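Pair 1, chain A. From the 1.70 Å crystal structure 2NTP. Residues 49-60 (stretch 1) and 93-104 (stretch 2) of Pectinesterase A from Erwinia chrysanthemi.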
# COMPACT_ATOMS: atom_id res chain seq x y z
N THR A 49 5.69 -8.81 -12.28
CA THR A 49 5.70 -7.45 -12.80
C THR A 49 4.74 -7.41 -13.98
O THR A 49 4.91 -8.15 -14.96
CB THR A 49 7.11 -6.99 -13.22
OG1 THR A 49 7.98 -7.04 -12.08
CG2 THR A 49 7.08 -5.56 -13.76
N ILE A 50 3.72 -6.57 -13.86
CA ILE A 50 2.66 -6.48 -14.86
C ILE A 50 2.94 -5.33 -15.81
O ILE A 50 2.94 -4.17 -15.40
CB ILE A 50 1.27 -6.29 -14.20
CG1 ILE A 50 0.96 -7.41 -13.19
CG2 ILE A 50 0.17 -6.12 -15.26
CD1 ILE A 50 1.22 -8.82 -13.67
N THR A 51 3.17 -5.65 -17.08
CA THR A 51 3.48 -4.63 -18.09
C THR A 51 2.47 -4.62 -19.22
O THR A 51 2.54 -3.77 -20.11
CB THR A 51 4.90 -4.83 -18.68
OG1 THR A 51 4.99 -6.14 -19.26
CG2 THR A 51 5.97 -4.65 -17.60
N ARG A 52 1.54 -5.57 -19.19
CA ARG A 52 0.49 -5.64 -20.19
C ARG A 52 -0.76 -4.92 -19.72
O ARG A 52 -1.28 -5.18 -18.63
CB ARG A 52 0.15 -7.09 -20.52
CG ARG A 52 -0.68 -7.23 -21.80
CD ARG A 52 -1.31 -8.59 -21.88
NE ARG A 52 -2.07 -8.78 -23.12
CZ ARG A 52 -3.32 -8.37 -23.30
NH1 ARG A 52 -3.97 -7.71 -22.34
NH2 ARG A 52 -3.93 -8.60 -24.46
N ASN A 53 -1.24 -4.00 -20.56
CA ASN A 53 -2.47 -3.27 -20.30
C ASN A 53 -3.69 -4.19 -20.32
O ASN A 53 -3.71 -5.19 -21.05
CB ASN A 53 -2.66 -2.16 -21.34
CG ASN A 53 -1.62 -1.05 -21.22
OD1 ASN A 53 -1.08 -0.79 -20.15
ND2 ASN A 53 -1.35 -0.38 -22.34
N ASN A 54 -4.70 -3.85 -19.52
CA ASN A 54 -5.99 -4.55 -19.53
C ASN A 54 -5.88 -6.02 -19.08
O ASN A 54 -6.58 -6.90 -19.60
CB ASN A 54 -6.62 -4.44 -20.93
CG ASN A 54 -8.14 -4.36 -20.91
OD1 ASN A 54 -8.79 -4.48 -19.86
ND2 ASN A 54 -8.73 -4.16 -22.08
N LEU A 55 -4.99 -6.27 -18.13
CA LEU A 55 -4.84 -7.59 -17.52
C LEU A 55 -5.61 -7.65 -16.22
O LEU A 55 -5.60 -6.68 -15.45
CB LEU A 55 -3.36 -7.92 -17.28
CG LEU A 55 -3.10 -9.24 -16.53
CD1 LEU A 55 -3.40 -10.45 -17.41
CD2 LEU A 55 -1.69 -9.29 -15.99
N HIS A 56 -6.25 -8.79 -15.97
CA HIS A 56 -7.16 -8.96 -14.83
C HIS A 56 -6.99 -10.32 -14.17
O HIS A 56 -7.05 -11.36 -14.83
CB HIS A 56 -8.61 -8.74 -15.28
CG HIS A 56 -8.80 -7.49 -16.08
ND1 HIS A 56 -9.03 -6.27 -15.50
CD2 HIS A 56 -8.73 -7.27 -17.41
CE1 HIS A 56 -9.13 -5.35 -16.44
NE2 HIS A 56 -8.93 -5.93 -17.61
N LEU A 57 -6.75 -10.29 -12.86
CA LEU A 57 -6.59 -11.51 -12.07
C LEU A 57 -7.80 -11.66 -11.16
O LEU A 57 -8.23 -10.70 -10.54
CB LEU A 57 -5.30 -11.45 -11.23
CG LEU A 57 -3.98 -11.15 -11.94
CD1 LEU A 57 -2.83 -11.10 -10.94
CD2 LEU A 57 -3.69 -12.18 -13.04
N LYS A 58 -8.33 -12.88 -11.10
CA LYS A 58 -9.44 -13.21 -10.21
C LYS A 58 -9.10 -14.48 -9.44
O LYS A 58 -8.97 -15.55 -10.03
CB LYS A 58 -10.74 -13.40 -10.99
CG LYS A 58 -11.97 -13.59 -10.11
CD LYS A 58 -13.24 -13.72 -10.95
CE LYS A 58 -14.46 -13.98 -10.06
NZ LYS A 58 -15.74 -13.94 -10.85
N GLY A 59 -8.96 -14.36 -8.12
CA GLY A 59 -8.70 -15.50 -7.26
C GLY A 59 -9.98 -16.23 -6.92
O GLY A 59 -11.07 -15.63 -6.95
N GLU A 60 -9.86 -17.51 -6.60
CA GLU A 60 -11.00 -18.34 -6.19
C GLU A 60 -11.65 -17.81 -4.91
O GLU A 60 -12.88 -17.85 -4.77
CB GLU A 60 -10.57 -19.80 -6.02
CG GLU A 60 -11.68 -20.75 -5.56
CD GLU A 60 -11.29 -22.22 -5.60
OE1 GLU A 60 -10.15 -22.55 -5.99
OE2 GLU A 60 -12.15 -23.05 -5.23
N ILE A 93 2.79 -3.25 -10.48
CA ILE A 93 1.87 -2.92 -11.56
C ILE A 93 2.41 -1.75 -12.36
O ILE A 93 2.45 -0.62 -11.87
CB ILE A 93 0.43 -2.59 -11.06
CG1 ILE A 93 -0.12 -3.67 -10.12
CG2 ILE A 93 -0.51 -2.33 -12.24
CD1 ILE A 93 -0.25 -5.06 -10.74
N SER A 94 2.86 -2.04 -13.59
CA SER A 94 3.44 -1.04 -14.49
C SER A 94 2.67 -1.04 -15.81
O SER A 94 3.27 -0.97 -16.89
CB SER A 94 4.91 -1.34 -14.74
OG SER A 94 5.67 -1.20 -13.55
N ALA A 95 1.35 -1.14 -15.70
CA ALA A 95 0.47 -1.14 -16.85
C ALA A 95 -0.85 -0.48 -16.46
O ALA A 95 -1.12 -0.28 -15.27
CB ALA A 95 0.23 -2.55 -17.34
N LYS A 96 -1.66 -0.16 -17.46
CA LYS A 96 -2.94 0.50 -17.24
C LYS A 96 -4.07 -0.51 -17.21
O LYS A 96 -3.97 -1.59 -17.77
CB LYS A 96 -3.19 1.53 -18.34
CG LYS A 96 -2.23 2.69 -18.30
CD LYS A 96 -2.45 3.63 -19.46
CE LYS A 96 -1.46 4.79 -19.39
NZ LYS A 96 -0.05 4.29 -19.33
N ASP A 97 -5.16 -0.12 -16.53
CA ASP A 97 -6.40 -0.90 -16.49
C ASP A 97 -6.23 -2.32 -15.96
O ASP A 97 -6.87 -3.26 -16.45
CB ASP A 97 -7.09 -0.87 -17.86
CG ASP A 97 -7.46 0.53 -18.29
OD1 ASP A 97 -8.17 1.22 -17.53
OD2 ASP A 97 -7.03 0.95 -19.38
N PHE A 98 -5.37 -2.46 -14.96
CA PHE A 98 -5.21 -3.71 -14.24
C PHE A 98 -6.30 -3.84 -13.20
O PHE A 98 -6.71 -2.85 -12.60
CB PHE A 98 -3.84 -3.75 -13.53
CG PHE A 98 -3.64 -4.98 -12.68
CD1 PHE A 98 -3.25 -6.19 -13.27
CD2 PHE A 98 -3.86 -4.95 -11.30
CE1 PHE A 98 -3.07 -7.34 -12.50
CE2 PHE A 98 -3.69 -6.10 -10.52
CZ PHE A 98 -3.29 -7.29 -11.12
N SER A 99 -6.78 -5.06 -12.98
CA SER A 99 -7.59 -5.36 -11.80
C SER A 99 -7.20 -6.68 -11.16
O SER A 99 -6.78 -7.61 -11.84
CB SER A 99 -9.10 -5.32 -12.11
OG SER A 99 -9.52 -6.42 -12.89
N ALA A 100 -7.31 -6.72 -9.83
CA ALA A 100 -7.23 -7.97 -9.08
C ALA A 100 -8.46 -8.09 -8.20
O ALA A 100 -8.89 -7.10 -7.60
CB ALA A 100 -5.95 -8.01 -8.24
N GLN A 101 -9.01 -9.30 -8.13
CA GLN A 101 -10.18 -9.56 -7.30
C GLN A 101 -10.03 -10.86 -6.52
O GLN A 101 -9.49 -11.84 -7.04
CB GLN A 101 -11.45 -9.63 -8.16
CG GLN A 101 -12.73 -9.81 -7.33
CD GLN A 101 -13.97 -10.09 -8.17
OE1 GLN A 101 -13.88 -10.46 -9.34
NE2 GLN A 101 -15.14 -9.91 -7.56
N SER A 102 -10.50 -10.85 -5.27
CA SER A 102 -10.64 -12.04 -4.42
C SER A 102 -9.33 -12.82 -4.29
O SER A 102 -9.26 -14.02 -4.57
CB SER A 102 -11.79 -12.93 -4.92
OG SER A 102 -13.01 -12.21 -4.87
N LEU A 103 -8.29 -12.12 -3.86
CA LEU A 103 -7.00 -12.74 -3.62
C LEU A 103 -6.18 -11.97 -2.60
O LEU A 103 -6.46 -10.81 -2.32
CB LEU A 103 -6.22 -12.93 -4.93
CG LEU A 103 -5.95 -11.73 -5.83
CD1 LEU A 103 -4.73 -10.97 -5.35
CD2 LEU A 103 -5.77 -12.17 -7.28
N THR A 104 -5.19 -12.65 -2.05
CA THR A 104 -4.27 -12.06 -1.08
C THR A 104 -2.90 -11.90 -1.72
O THR A 104 -2.43 -12.80 -2.43
CB THR A 104 -4.16 -12.93 0.19
OG1 THR A 104 -5.46 -13.06 0.79
CG2 THR A 104 -3.19 -12.31 1.20
O HOH W 1 3.50 -0.44 -19.72
O HOH W 2 -3.06 -4.27 -16.75
O HOH W 3 -9.88 -8.81 -11.81
O HOH W 4 -16.20 -11.07 -10.66

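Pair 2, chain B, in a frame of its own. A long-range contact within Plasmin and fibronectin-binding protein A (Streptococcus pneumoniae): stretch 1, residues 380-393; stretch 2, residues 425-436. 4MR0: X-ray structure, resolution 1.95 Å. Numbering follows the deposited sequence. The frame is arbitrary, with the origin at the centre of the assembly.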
# COMPACT_ATOMS: atom_id res chain seq x y z
N ARG B 380 -4.12 -2.80 -0.96
CA ARG B 380 -4.97 -2.97 -2.14
C ARG B 380 -4.09 -2.98 -3.38
O ARG B 380 -3.27 -2.07 -3.57
CB ARG B 380 -5.99 -1.84 -2.23
CG ARG B 380 -6.79 -1.82 -3.53
CD ARG B 380 -7.94 -0.83 -3.45
NE ARG B 380 -8.71 -0.75 -4.69
CZ ARG B 380 -8.39 0.02 -5.73
NH1 ARG B 380 -7.31 0.79 -5.69
NH2 ARG B 380 -9.17 0.04 -6.80
N PHE B 381 -4.26 -3.98 -4.23
CA PHE B 381 -3.42 -4.08 -5.41
C PHE B 381 -3.99 -4.96 -6.52
O PHE B 381 -4.84 -5.83 -6.28
CB PHE B 381 -2.05 -4.65 -5.02
CG PHE B 381 -2.13 -6.02 -4.39
CD1 PHE B 381 -2.39 -6.17 -3.03
CD2 PHE B 381 -1.99 -7.17 -5.17
CE1 PHE B 381 -2.52 -7.45 -2.46
CE2 PHE B 381 -2.12 -8.45 -4.61
CZ PHE B 381 -2.38 -8.59 -3.25
N THR B 382 -3.50 -4.72 -7.74
CA THR B 382 -3.85 -5.52 -8.90
C THR B 382 -2.53 -5.70 -9.64
O THR B 382 -1.74 -4.76 -9.72
CB THR B 382 -4.88 -4.81 -9.85
OG1 THR B 382 -5.13 -5.66 -10.98
CG2 THR B 382 -4.33 -3.48 -10.36
N GLY B 383 -2.27 -6.89 -10.15
CA GLY B 383 -1.03 -7.12 -10.86
C GLY B 383 0.20 -7.46 -10.04
O GLY B 383 1.30 -7.03 -10.37
N PHE B 384 0.03 -8.22 -8.95
CA PHE B 384 1.17 -8.65 -8.12
C PHE B 384 1.26 -10.17 -8.22
O PHE B 384 0.25 -10.84 -8.44
CB PHE B 384 0.97 -8.30 -6.64
CG PHE B 384 1.30 -6.87 -6.27
CD1 PHE B 384 1.68 -5.95 -7.24
CD2 PHE B 384 1.21 -6.46 -4.95
CE1 PHE B 384 1.96 -4.62 -6.89
CE2 PHE B 384 1.48 -5.14 -4.58
CZ PHE B 384 1.86 -4.22 -5.56
N THR B 385 2.45 -10.71 -8.05
CA THR B 385 2.65 -12.16 -8.08
C THR B 385 3.53 -12.54 -6.90
O THR B 385 4.58 -11.92 -6.68
CB THR B 385 3.30 -12.61 -9.40
OG1 THR B 385 2.53 -12.13 -10.51
CG2 THR B 385 3.36 -14.14 -9.46
N ASP B 386 3.11 -13.54 -6.14
CA ASP B 386 3.84 -14.00 -4.97
C ASP B 386 3.88 -12.89 -3.93
O ASP B 386 4.88 -12.19 -3.76
CB ASP B 386 5.27 -14.44 -5.35
CG ASP B 386 6.06 -14.95 -4.15
OD1 ASP B 386 5.45 -15.26 -3.10
OD2 ASP B 386 7.31 -15.06 -4.26
N VAL B 387 2.76 -12.74 -3.23
CA VAL B 387 2.60 -11.73 -2.20
C VAL B 387 2.35 -12.39 -0.87
O VAL B 387 1.67 -13.42 -0.79
CB VAL B 387 1.40 -10.82 -2.51
CG1 VAL B 387 1.27 -9.75 -1.45
CG2 VAL B 387 1.55 -10.21 -3.89
N LEU B 388 2.91 -11.80 0.19
CA LEU B 388 2.71 -12.32 1.53
C LEU B 388 2.31 -11.17 2.44
O LEU B 388 3.09 -10.25 2.68
CB LEU B 388 3.99 -12.99 2.06
CG LEU B 388 3.90 -13.49 3.51
CD1 LEU B 388 2.77 -14.51 3.64
CD2 LEU B 388 5.23 -14.12 3.94
N ILE B 389 1.08 -11.23 2.93
CA ILE B 389 0.53 -10.23 3.84
C ILE B 389 0.35 -11.01 5.13
O ILE B 389 -0.63 -11.74 5.30
CB ILE B 389 -0.82 -9.72 3.33
CG1 ILE B 389 -0.64 -9.11 1.94
CG2 ILE B 389 -1.39 -8.69 4.30
CD1 ILE B 389 -1.91 -9.06 1.11
N LYS B 390 1.31 -10.84 6.05
CA LYS B 390 1.30 -11.62 7.28
C LYS B 390 1.57 -10.89 8.59
O LYS B 390 2.44 -10.01 8.67
CB LYS B 390 2.30 -12.76 7.11
CG LYS B 390 2.52 -13.63 8.33
CD LYS B 390 3.21 -14.92 7.91
CE LYS B 390 4.46 -15.19 8.73
NZ LYS B 390 5.49 -14.13 8.52
N GLY B 391 0.82 -11.29 9.62
CA GLY B 391 0.99 -10.72 10.95
C GLY B 391 0.73 -9.24 11.12
O GLY B 391 1.27 -8.62 12.04
N ASN B 392 -0.10 -8.67 10.25
CA ASN B 392 -0.42 -7.25 10.33
C ASN B 392 -1.66 -7.02 11.18
O ASN B 392 -2.45 -7.93 11.40
CB ASN B 392 -0.67 -6.70 8.93
CG ASN B 392 0.53 -6.83 8.02
OD1 ASN B 392 1.47 -6.05 8.09
ND2 ASN B 392 0.50 -7.85 7.15
N ARG B 393 -1.81 -5.80 11.67
CA ARG B 393 -2.97 -5.43 12.46
C ARG B 393 -3.74 -4.34 11.71
O ARG B 393 -3.21 -3.27 11.44
CB ARG B 393 -2.53 -4.91 13.83
CG ARG B 393 -3.63 -4.23 14.61
CD ARG B 393 -3.16 -3.85 16.00
NE ARG B 393 -4.13 -3.00 16.68
CZ ARG B 393 -3.98 -2.54 17.92
NH1 ARG B 393 -2.89 -2.84 18.61
NH2 ARG B 393 -4.92 -1.76 18.45
N LEU B 425 -5.06 -10.17 -19.00
CA LEU B 425 -4.05 -9.70 -18.06
C LEU B 425 -3.55 -10.74 -17.08
O LEU B 425 -4.24 -11.72 -16.77
CB LEU B 425 -4.59 -8.51 -17.26
CG LEU B 425 -4.94 -7.24 -18.05
CD1 LEU B 425 -5.47 -6.19 -17.09
CD2 LEU B 425 -3.70 -6.74 -18.79
N ASP B 426 -2.34 -10.51 -16.58
CA ASP B 426 -1.72 -11.39 -15.61
C ASP B 426 -2.23 -10.91 -14.25
O ASP B 426 -1.53 -10.19 -13.53
CB ASP B 426 -0.20 -11.26 -15.68
CG ASP B 426 0.52 -12.29 -14.82
OD1 ASP B 426 -0.15 -13.08 -14.11
OD2 ASP B 426 1.77 -12.31 -14.86
N LEU B 427 -3.47 -11.27 -13.91
CA LEU B 427 -4.07 -10.86 -12.65
C LEU B 427 -3.38 -11.53 -11.47
O LEU B 427 -2.63 -12.49 -11.63
CB LEU B 427 -5.57 -11.18 -12.66
CG LEU B 427 -6.34 -10.56 -13.84
CD1 LEU B 427 -7.77 -11.09 -13.85
CD2 LEU B 427 -6.32 -9.03 -13.74
N ASN B 428 -3.64 -11.02 -10.27
CA ASN B 428 -3.04 -11.53 -9.04
C ASN B 428 -2.97 -13.05 -8.91
O ASN B 428 -3.96 -13.74 -9.09
CB ASN B 428 -3.80 -10.99 -7.81
CG ASN B 428 -3.71 -9.48 -7.67
OD1 ASN B 428 -2.67 -8.88 -7.89
ND2 ASN B 428 -4.82 -8.87 -7.26
N LYS B 429 -1.79 -13.56 -8.57
CA LYS B 429 -1.59 -14.99 -8.37
C LYS B 429 -0.61 -15.20 -7.21
O LYS B 429 0.26 -14.36 -6.97
CB LYS B 429 -1.03 -15.66 -9.62
CG LYS B 429 -1.98 -15.66 -10.81
CD LYS B 429 -1.31 -16.25 -12.04
CE LYS B 429 -2.15 -15.99 -13.28
NZ LYS B 429 -2.31 -14.53 -13.49
N GLN B 430 -0.75 -16.32 -6.51
CA GLN B 430 0.13 -16.63 -5.40
C GLN B 430 0.07 -15.54 -4.34
O GLN B 430 1.07 -14.88 -4.04
CB GLN B 430 1.57 -16.79 -5.90
CG GLN B 430 1.74 -17.94 -6.89
CD GLN B 430 3.10 -17.93 -7.58
OE1 GLN B 430 3.20 -17.65 -8.77
NE2 GLN B 430 4.15 -18.23 -6.82
N VAL B 431 -1.11 -15.35 -3.77
CA VAL B 431 -1.29 -14.36 -2.73
C VAL B 431 -1.61 -15.09 -1.43
O VAL B 431 -2.52 -15.91 -1.38
CB VAL B 431 -2.46 -13.39 -3.04
CG1 VAL B 431 -2.65 -12.42 -1.87
CG2 VAL B 431 -2.17 -12.61 -4.33
N VAL B 432 -0.84 -14.78 -0.39
CA VAL B 432 -1.05 -15.39 0.91
C VAL B 432 -1.39 -14.30 1.90
O VAL B 432 -0.64 -13.33 2.06
CB VAL B 432 0.22 -16.16 1.38
CG1 VAL B 432 0.00 -16.72 2.79
CG2 VAL B 432 0.52 -17.30 0.42
N ILE B 433 -2.54 -14.46 2.55
CA ILE B 433 -3.02 -13.52 3.56
C ILE B 433 -3.12 -14.38 4.81
O ILE B 433 -4.07 -15.15 4.98
CB ILE B 433 -4.41 -12.98 3.16
CG1 ILE B 433 -4.29 -12.25 1.82
CG2 ILE B 433 -4.94 -12.04 4.22
CD1 ILE B 433 -5.63 -11.94 1.17
N ALA B 434 -2.14 -14.25 5.70
CA ALA B 434 -2.12 -15.10 6.88
C ALA B 434 -1.80 -14.43 8.20
O ALA B 434 -1.06 -13.45 8.26
CB ALA B 434 -1.12 -16.22 6.66
N GLU B 435 -2.39 -14.97 9.26
CA GLU B 435 -2.14 -14.51 10.62
C GLU B 435 -2.26 -13.00 10.86
O GLU B 435 -1.50 -12.43 11.65
CB GLU B 435 -0.74 -14.99 11.05
CG GLU B 435 -0.57 -16.50 10.98
CD GLU B 435 0.87 -16.93 10.68
OE1 GLU B 435 1.79 -16.53 11.43
OE2 GLU B 435 1.07 -17.66 9.68
N ASN B 436 -3.22 -12.36 10.20
CA ASN B 436 -3.44 -10.93 10.39
C ASN B 436 -4.59 -10.76 11.37
O ASN B 436 -5.46 -11.63 11.47
CB ASN B 436 -3.81 -10.26 9.06
CG ASN B 436 -2.71 -10.37 8.02
OD1 ASN B 436 -1.72 -9.66 8.08
ND2 ASN B 436 -2.89 -11.28 7.07
O HOH W 5 -4.98 -8.55 -10.52
O HOH W 6 0.06 -12.94 -11.33
O HOH W 7 3.77 -12.70 -12.73

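Both pairs place two parallel strands side by side, each strand following a turn in the chain. In pair 1 the strands run through L57(A) and A100(A); in pair 2 they run through I389(B) and I433(B). The angle between the strands is 6° in each. The axes approach to 4.7 Å in pair 1 and 4.8 Å in pair 2. Fourteen central residues superpose with an RMSD of 0.5 Å. The buried area is also similar, 912 Å² against 935 Å².

The hydrogen-bond ladder is the same in both. In pair 1, S99(A) N donates to L55(A) O at 3.2 Å, and L57(A) N to S99(A) O at 2.9 Å. Q101(A) N then donates to L57(A) O at 2.9 Å. The matching bonds in pair 2 are V432(B) N to V387(B) O at 2.9 Å, I389(B) N to V432(B) O at 2.9 Å, and A434(B) N to I389(B) O at 3.0 Å. L57(A) and I389(B) each bond through N and O to the two residues that flank their bridge partner, A100(A) or I433(B), as in a parallel sheet.

The turn before the ladder also matches. After superposition N54(A) CA and D386(B) CA lie 0.2 Å apart, and D97(A) CA and Q430(B) CA 0.4 Å apart. All four residues have positive phi. N54(A) N donates to K96(A) O at 3.0 Å; D386(B) N donates to K429(B) O at 3.1 Å.

Just ahead of this turn the solutions differ. In pair 1 the side chain of N53(A) serves the opposite backbone: K96(A) N donates to N53(A) OD1 at 2.8 Å. T385(B) stands at that position in pair 2, and K429(B) N instead makes a weak bond to F384(B) O at 3.4 Å. A95(A) matches N428(B). The alanine packs its CB 3.3 Å from R52(A) O. The asparagine reaches further: N428(B) ND2 donates to F381(B) O at 3.2 Å, and F384(B) N donates to N428(B) OD1 at 3.0 Å.

On one face, H56(A) and S99(A) form a polar pair, with H56(A) ND1 and S99(A) OG hydrogen-bonded at 2.7 Å. H56(A) NE2 also donates to N54(A) OD1 at 2.7 Å, tying the ring to the turn. The matched L388(B) and V432(B) make an apolar contact instead, L388(B) CD1 lying 3.6 Å from V432(B) CG1. V432(B) takes the place of the serine, but L388(B), with chi1 t where H56(A) has m, sends its side chain a different way.

The other face is apolar in both. L57(A) CD1 meets the edge of the F98(A) ring, 3.8 Å from CZ. V431(B) stands at the position of that phenylalanine, and an aromatic ring comes from the other stretch: F381(B) CZ lies 4.1 Å from V431(B) CG1. I389(B) matches L57(A) and packs its CD1 4.0 Å from I433(B) CG1.

At the far end the chains diverge. G59(A) N donates to Q101(A) O at 2.8 Å, and G391(B) N to A434(B) O at 3.2 Å. A CB on G59(A) would clash with S102(A) O. L103(A) packs CD2 4.0 Å from L57(A) CB. Its counterpart N436(B) is polar: ND2 donates to I389(B) O at 2.9 Å, while OD1 accepts from N392(B) N at 2.9 Å.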